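Long-range contacts in structural protein ORF273 (Acidianus two-tailed virus, PDB 4ART), which is a heat- and acid-stable structural protein of an archaeal virus virion, whose precise role remains to be established: residues I116-L121 against L169-V175; L137-A143 against A156-I162. All coordinates share one frame; numbering follows the deposited sequence.

How the contacts relate
Contact 2 lies near the middle of the chain and pairs two neighbouring strands of the large mixed sheet, whereas contact 1, also largely buried but farther out, packs two helices at an angle. Their centres are about 16 Å apart, and along the chain contact 2 is nested within the loop that contact 1 closes. Helix 162-168 leads from the second strand toward segment 169-175. The two contacts meet where F119, on helix 113-123, packs on L137 and I162. Contact 1 relies on apolar side chains and one water bridge at a tyrosine; contact 2 adds a backbone hydrogen-bond ladder and polar side chains that reach neighbouring strands.

Contact 1: I116-L121 against L169-V175; sequences ILKFYL and LRIPQIV
I171 and V175, one turn apart on helix 171-179, pack against L117, Y120 and L121 of helix 113-123, and the two short helical segments cross at -70° with axes 11.1 Å apart. The tight part centres on I171 CG2, which lies 3.5 Å from Y120 CD2 and 3.7 Å from L117 CD1. The other branch of I171 carries CD1 to I116 CG2, and one beta-branched residue thus touches three side chains of the facing helix. Farther along, V175 CG2 sits 3.7 Å from L121 CD2 and also meets Y120 CE2. Leucines suit the facing helix because their long forks reach across the gap; L117 and L121 also touch F191 of helix 188-201, so the apolar layer continues into a third helix. At the I116 end packing is looser, with I116 CD1 4.1 Å from L169 CD1.

The other margin is partly exposed and polar. Chi1 of 170° turns Y120 CG away from the backbone N and sends the ring toward P172, which it meets obliquely; P172 CG lies 3.6 Å from Y120 CE1. In the plane of that ring, a water binds Y120 OH at 2.7 Å and donates to P172 O at 2.9 Å. Tyrosine therefore gives a hydrocarbon ring to the interface and a hydroxyl to its wet edge, which implies cohesion mainly by apolar burial, with one water-mediated polar link at its partly exposed margin.

Contact 2: L137-A143 against A156-I162; sequences LKYYIHA and AVNIYDI
Y140 and Y160 face each other as a hydrogen-bonded antiparallel pair, their side chains side by side and pointing the same way. Y160 CD1 comes to the edge of the Y140 ring, 3.6 Å from Y140 CD2, ring planes 40° apart. Y140 turns CG away from its backbone N (chi1 167°), Y160 keeps CG beside it, and the hydroxyls part, Y140 OH to E92 on strand 87-96 and Y160 OH to a water; each tyrosine offers a broad ring to its partner and a polar end outward. Their backbones exchange two bonds, Y160 N to Y140 O at 2.8 Å and Y140 N to Y160 O at 2.9 Å. H142 and N158, on the same face, reach outward to D94 and Q248.

The opposite face is more apolar. I141 and I159 lie alongside, CG1 to CG1 at 4.0 Å, and I141 CG2 touches V157 CG1. I159 CG2 lies 3.4 Å from Y139 CD1, oblique to that ring; branched side chains fill this face, which helix 23-44 covers. A water bridges D161 OD2 and K138 NZ, and a second, at a longer 3.3 Å from D161 OD2, also meets Y139 OH, while D161 OD1 caps S164 N. I162 N donates to K138 O, 3.0 Å away and nearly straight (N-H...O 172°), and I162 CD1 packs on L137 CG. This is a beta hairpin within the mixed sheet, its second strand passing through an aspartate N-cap into helix 162-168.

Contact 1: I116-L121 against L169-V175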
loop_
_atom_site.group_PDB
_atom_site.type_symbol
_atom_site.label_atom_id
_atom_site.label_comp_id
_atom_site.label_asym_id
_atom_site.label_seq_id
_atom_site.Cartn_x
_atom_site.Cartn_y
_atom_site.Cartn_z
ATOM N N ILE A 116 6.318 -12.835 3.238
ATOM C CA ILE A 116 7.491 -13.442 3.934
ATOM C C ILE A 116 7.074 -14.536 4.890
ATOM O O ILE A 116 7.717 -15.581 4.942
ATOM C CB ILE A 116 8.416 -12.408 4.641
ATOM C CG1 ILE A 116 8.695 -11.247 3.766
ATOM C CG2 ILE A 116 9.714 -12.991 5.275
ATOM C CD1 ILE A 116 8.144 -10.178 4.427
ATOM N N LEU A 117 6.008 -14.293 5.651
ATOM C CA LEU A 117 5.478 -15.289 6.569
ATOM C C LEU A 117 5.016 -16.523 5.775
ATOM O O LEU A 117 5.374 -17.635 6.150
ATOM C CB LEU A 117 4.293 -14.699 7.354
ATOM C CG LEU A 117 3.703 -15.628 8.408
ATOM C CD1 LEU A 117 4.741 -15.992 9.469
ATOM C CD2 LEU A 117 2.439 -15.047 9.018
ATOM N N LYS A 118 4.236 -16.324 4.685
ATOM C CA LYS A 118 3.750 -17.410 3.825
ATOM C C LYS A 118 4.947 -18.196 3.265
ATOM O O LYS A 118 4.991 -19.419 3.378
ATOM C CB LYS A 118 2.889 -16.845 2.676
ATOM C CG LYS A 118 2.509 -17.859 1.594
ATOM C CD LYS A 118 1.592 -17.258 0.531
ATOM C CE LYS A 118 2.285 -16.512 -0.563
ATOM N NZ LYS A 118 1.313 -15.739 -1.382
ATOM N N PHE A 119 5.907 -17.486 2.681
ATOM C CA PHE A 119 7.120 -18.056 2.099
ATOM C C PHE A 119 7.943 -18.829 3.148
ATOM O O PHE A 119 8.350 -19.943 2.856
ATOM C CB PHE A 119 7.955 -16.966 1.389
ATOM C CG PHE A 119 7.275 -16.226 0.230
ATOM C CD1 PHE A 119 6.233 -16.806 -0.478
ATOM C CD2 PHE A 119 7.732 -14.973 -0.192
ATOM C CE1 PHE A 119 5.643 -16.138 -1.580
ATOM C CE2 PHE A 119 7.130 -14.310 -1.294
ATOM C CZ PHE A 119 6.094 -14.896 -1.969
ATOM N N TYR A 120 8.118 -18.286 4.378
ATOM C CA TYR A 120 8.858 -18.984 5.449
ATOM C C TYR A 120 8.124 -20.242 5.870
ATOM O O TYR A 120 8.743 -21.305 5.940
ATOM C CB TYR A 120 9.134 -18.087 6.690
ATOM C CG TYR A 120 9.670 -18.887 7.873
ATOM C CD1 TYR A 120 11.030 -19.169 7.991
ATOM C CD2 TYR A 120 8.807 -19.424 8.834
ATOM C CE1 TYR A 120 11.518 -19.975 9.024
ATOM C CE2 TYR A 120 9.286 -20.202 9.891
ATOM C CZ TYR A 120 10.642 -20.477 9.983
ATOM O OH TYR A 120 11.102 -21.267 11.014
ATOM N N LEU A 121 6.803 -20.125 6.187
ATOM C CA LEU A 121 5.997 -21.264 6.613
ATOM C C LEU A 121 6.083 -22.435 5.647
ATOM O O LEU A 121 6.340 -23.559 6.069
ATOM C CB LEU A 121 4.542 -20.865 6.857
ATOM C CG LEU A 121 4.246 -20.036 8.118
ATOM C CD1 LEU A 121 2.854 -19.489 8.065
ATOM C CD2 LEU A 121 4.448 -20.831 9.407
ATOM N N LEU A 169 13.005 -10.723 11.217
ATOM C CA LEU A 169 11.634 -10.407 11.596
ATOM C C LEU A 169 11.194 -11.258 12.777
ATOM O O LEU A 169 10.073 -11.091 13.269
ATOM C CB LEU A 169 10.675 -10.602 10.390
ATOM C CG LEU A 169 10.682 -9.486 9.352
ATOM C CD1 LEU A 169 9.979 -9.932 8.061
ATOM C CD2 LEU A 169 10.065 -8.188 9.940
ATOM N N ARG A 170 12.065 -12.186 13.225
ATOM C CA ARG A 170 11.884 -13.135 14.339
ATOM C C ARG A 170 10.770 -14.132 14.039
ATOM O O ARG A 170 10.260 -14.795 14.953
ATOM C CB ARG A 170 11.677 -12.444 15.708
ATOM C CG ARG A 170 12.845 -11.563 16.189
ATOM C CD ARG A 170 12.591 -10.980 17.571
ATOM N NE ARG A 170 12.508 -12.012 18.615
ATOM C CZ ARG A 170 11.378 -12.437 19.182
ATOM N NH1 ARG A 170 10.206 -11.917 18.822
ATOM N NH2 ARG A 170 11.411 -13.382 20.113
ATOM N N ILE A 171 10.435 -14.273 12.748
ATOM C CA ILE A 171 9.410 -15.206 12.300
ATOM C C ILE A 171 9.658 -16.641 12.806
ATOM O O ILE A 171 8.703 -17.216 13.324
ATOM C CB ILE A 171 9.085 -15.075 10.790
ATOM C CG1 ILE A 171 8.287 -13.788 10.520
ATOM C CG2 ILE A 171 8.320 -16.292 10.276
ATOM C CD1 ILE A 171 8.222 -13.324 9.074
ATOM N N PRO A 172 10.881 -17.243 12.727
ATOM C CA PRO A 172 11.051 -18.630 13.205
ATOM C C PRO A 172 10.699 -18.854 14.669
ATOM O O PRO A 172 10.043 -19.855 14.978
ATOM C CB PRO A 172 12.530 -18.918 12.924
ATOM C CG PRO A 172 12.862 -18.011 11.791
ATOM C CD PRO A 172 12.138 -16.754 12.139
ATOM N N GLN A 173 11.123 -17.916 15.561
ATOM C CA GLN A 173 10.850 -17.951 17.012
ATOM C C GLN A 173 9.356 -17.838 17.299
ATOM O O GLN A 173 8.861 -18.547 18.169
ATOM C CB GLN A 173 11.580 -16.813 17.750
ATOM C CG GLN A 173 13.080 -16.841 17.607
ATOM C CD GLN A 173 13.593 -15.922 16.528
ATOM O OE1 GLN A 173 13.185 -15.987 15.358
ATOM N NE2 GLN A 173 14.626 -15.147 16.876
ATOM N N ILE A 174 8.647 -16.926 16.595
ATOM C CA ILE A 174 7.189 -16.714 16.774
ATOM C C ILE A 174 6.376 -17.928 16.290
ATOM O O ILE A 174 5.420 -18.314 16.965
ATOM C CB ILE A 174 6.698 -15.342 16.202
ATOM C CG1 ILE A 174 7.490 -14.158 16.842
ATOM C CG2 ILE A 174 5.188 -15.167 16.388
ATOM C CD1 ILE A 174 7.399 -12.744 16.111
ATOM N N VAL A 175 6.788 -18.546 15.140
ATOM C CA VAL A 175 6.180 -19.748 14.543
ATOM C C VAL A 175 6.407 -20.905 15.508
ATOM O O VAL A 175 5.481 -21.651 15.752
ATOM C CB VAL A 175 6.709 -20.041 13.098
ATOM C CG1 VAL A 175 6.338 -21.433 12.624
ATOM C CG2 VAL A 175 6.193 -19.007 12.105
HETATM O O HOH W 1 9.888 -22.182 13.252
#

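Contact 2: L137-A143 against A156-I162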
loop_
_atom_site.group_PDB
_atom_site.type_symbol
_atom_site.label_atom_id
_atom_site.label_comp_id
_atom_site.label_asym_id
_atom_site.label_seq_id
_atom_site.Cartn_x
_atom_site.Cartn_y
_atom_site.Cartn_z
ATOM N N LEU A 137 11.363 -21.641 -2.755
ATOM C CA LEU A 137 11.545 -20.217 -2.955
ATOM C C LEU A 137 12.704 -19.735 -2.083
ATOM O O LEU A 137 12.695 -19.934 -0.869
ATOM C CB LEU A 137 10.241 -19.554 -2.537
ATOM C CG LEU A 137 9.995 -18.136 -2.938
ATOM C CD1 LEU A 137 10.104 -17.926 -4.397
ATOM C CD2 LEU A 137 8.637 -17.788 -2.596
ATOM N N LYS A 138 13.717 -19.130 -2.701
ATOM C CA LYS A 138 14.874 -18.632 -1.949
ATOM C C LYS A 138 14.854 -17.101 -1.857
ATOM O O LYS A 138 15.223 -16.541 -0.824
ATOM C CB LYS A 138 16.178 -19.117 -2.590
ATOM C CG LYS A 138 17.433 -18.861 -1.742
ATOM C CD LYS A 138 18.665 -19.442 -2.396
ATOM C CE LYS A 138 19.950 -19.098 -1.691
ATOM N NZ LYS A 138 20.194 -19.996 -0.531
ATOM N N TYR A 139 14.415 -16.423 -2.933
ATOM C CA TYR A 139 14.467 -14.971 -2.998
ATOM C C TYR A 139 13.182 -14.245 -3.218
ATOM O O TYR A 139 12.287 -14.712 -3.923
ATOM C CB TYR A 139 15.458 -14.527 -4.089
ATOM C CG TYR A 139 16.897 -14.940 -3.839
ATOM C CD1 TYR A 139 17.716 -14.201 -2.998
ATOM C CD2 TYR A 139 17.457 -16.028 -4.506
ATOM C CE1 TYR A 139 19.054 -14.549 -2.801
ATOM C CE2 TYR A 139 18.792 -16.396 -4.310
ATOM C CZ TYR A 139 19.587 -15.655 -3.450
ATOM O OH TYR A 139 20.907 -15.994 -3.225
ATOM N N TYR A 140 13.111 -13.064 -2.606
ATOM C CA TYR A 140 12.042 -12.119 -2.823
ATOM C C TYR A 140 12.688 -10.932 -3.540
ATOM O O TYR A 140 13.683 -10.386 -3.065
ATOM C CB TYR A 140 11.333 -11.679 -1.519
ATOM C CG TYR A 140 10.440 -10.471 -1.764
ATOM C CD1 TYR A 140 9.175 -10.614 -2.303
ATOM C CD2 TYR A 140 10.915 -9.175 -1.563
ATOM C CE1 TYR A 140 8.384 -9.499 -2.602
ATOM C CE2 TYR A 140 10.150 -8.058 -1.881
ATOM C CZ TYR A 140 8.879 -8.220 -2.384
ATOM O OH TYR A 140 8.145 -7.081 -2.623
ATOM N N ILE A 141 12.134 -10.557 -4.699
ATOM C CA ILE A 141 12.708 -9.460 -5.498
ATOM C C ILE A 141 11.709 -8.319 -5.648
ATOM O O ILE A 141 10.572 -8.528 -6.055
ATOM C CB ILE A 141 13.238 -9.960 -6.882
ATOM C CG1 ILE A 141 14.223 -11.130 -6.712
ATOM C CG2 ILE A 141 13.841 -8.820 -7.692
ATOM C CD1 ILE A 141 14.757 -11.752 -8.045
ATOM N N HIS A 142 12.152 -7.117 -5.318
ATOM C CA HIS A 142 11.357 -5.918 -5.479
ATOM C C HIS A 142 12.012 -5.071 -6.536
ATOM O O HIS A 142 13.153 -4.643 -6.345
ATOM C CB HIS A 142 11.220 -5.150 -4.154
ATOM C CG HIS A 142 10.245 -3.991 -4.231
ATOM N ND1 HIS A 142 10.311 -2.954 -3.341
ATOM C CD2 HIS A 142 9.175 -3.773 -5.055
ATOM C CE1 HIS A 142 9.325 -2.118 -3.659
ATOM N NE2 HIS A 142 8.616 -2.558 -4.682
ATOM N N ALA A 143 11.334 -4.922 -7.691
ATOM C CA ALA A 143 11.798 -4.116 -8.820
ATOM C C ALA A 143 11.002 -2.832 -8.841
ATOM O O ALA A 143 9.790 -2.874 -8.704
ATOM C CB ALA A 143 11.630 -4.867 -10.131
ATOM N N ALA A 156 15.454 -0.122 -10.498
ATOM C CA ALA A 156 16.212 -0.565 -9.340
ATOM C C ALA A 156 15.672 -1.934 -8.968
ATOM O O ALA A 156 14.462 -2.136 -8.916
ATOM C CB ALA A 156 16.059 0.395 -8.182
ATOM N N VAL A 157 16.566 -2.894 -8.822
ATOM C CA VAL A 157 16.183 -4.262 -8.500
ATOM C C VAL A 157 16.814 -4.554 -7.126
ATOM O O VAL A 157 18.038 -4.456 -6.985
ATOM C CB VAL A 157 16.678 -5.269 -9.575
ATOM C CG1 VAL A 157 16.230 -6.693 -9.242
ATOM C CG2 VAL A 157 16.261 -4.872 -10.993
ATOM N N ASN A 158 15.976 -4.907 -6.142
ATOM C CA ASN A 158 16.369 -5.256 -4.761
ATOM C C ASN A 158 16.101 -6.726 -4.502
ATOM O O ASN A 158 14.960 -7.150 -4.562
ATOM C CB ASN A 158 15.588 -4.394 -3.736
ATOM C CG ASN A 158 16.023 -2.949 -3.756
ATOM O OD1 ASN A 158 17.190 -2.646 -3.795
ATOM N ND2 ASN A 158 15.137 -2.040 -4.095
ATOM N N ILE A 159 17.153 -7.493 -4.190
ATOM C CA ILE A 159 17.064 -8.924 -3.942
ATOM C C ILE A 159 17.238 -9.252 -2.468
ATOM O O ILE A 159 18.296 -9.013 -1.888
ATOM C CB ILE A 159 18.036 -9.696 -4.873
ATOM C CG1 ILE A 159 17.752 -9.353 -6.358
ATOM C CG2 ILE A 159 17.920 -11.170 -4.614
ATOM C CD1 ILE A 159 18.829 -9.687 -7.271
ATOM N N TYR A 160 16.209 -9.867 -1.879
ATOM C CA TYR A 160 16.209 -10.252 -0.460
ATOM C C TYR A 160 16.219 -11.757 -0.359
ATOM O O TYR A 160 15.458 -12.425 -1.048
ATOM C CB TYR A 160 14.924 -9.730 0.235
ATOM C CG TYR A 160 14.735 -8.227 0.179
ATOM C CD1 TYR A 160 14.113 -7.622 -0.909
ATOM C CD2 TYR A 160 15.217 -7.402 1.199
ATOM C CE1 TYR A 160 13.972 -6.239 -0.982
ATOM C CE2 TYR A 160 15.061 -6.023 1.148
ATOM C CZ TYR A 160 14.451 -5.444 0.050
ATOM O OH TYR A 160 14.272 -4.087 0.027
ATOM N N ASP A 161 17.018 -12.274 0.547
ATOM C CA ASP A 161 17.077 -13.695 0.887
ATOM C C ASP A 161 15.930 -13.882 1.882
ATOM O O ASP A 161 15.931 -13.240 2.929
ATOM C CB ASP A 161 18.433 -14.039 1.556
ATOM C CG ASP A 161 18.536 -15.502 1.965
ATOM O OD1 ASP A 161 18.123 -15.837 3.078
ATOM O OD2 ASP A 161 18.972 -16.310 1.154
ATOM N N ILE A 162 14.963 -14.743 1.562
ATOM C CA ILE A 162 13.769 -14.958 2.389
ATOM C C ILE A 162 14.076 -15.454 3.810
ATOM O O ILE A 162 13.502 -14.929 4.753
ATOM C CB ILE A 162 12.670 -15.791 1.625
ATOM C CG1 ILE A 162 12.163 -14.990 0.384
ATOM C CG2 ILE A 162 11.506 -16.211 2.564
ATOM C CD1 ILE A 162 11.361 -15.741 -0.593
HETATM O O HOH W 2 18.664 -18.789 1.449
HETATM O O HOH W 3 21.515 -15.273 -0.670
HETATM O O HOH W 4 13.343 -2.561 -2.083
#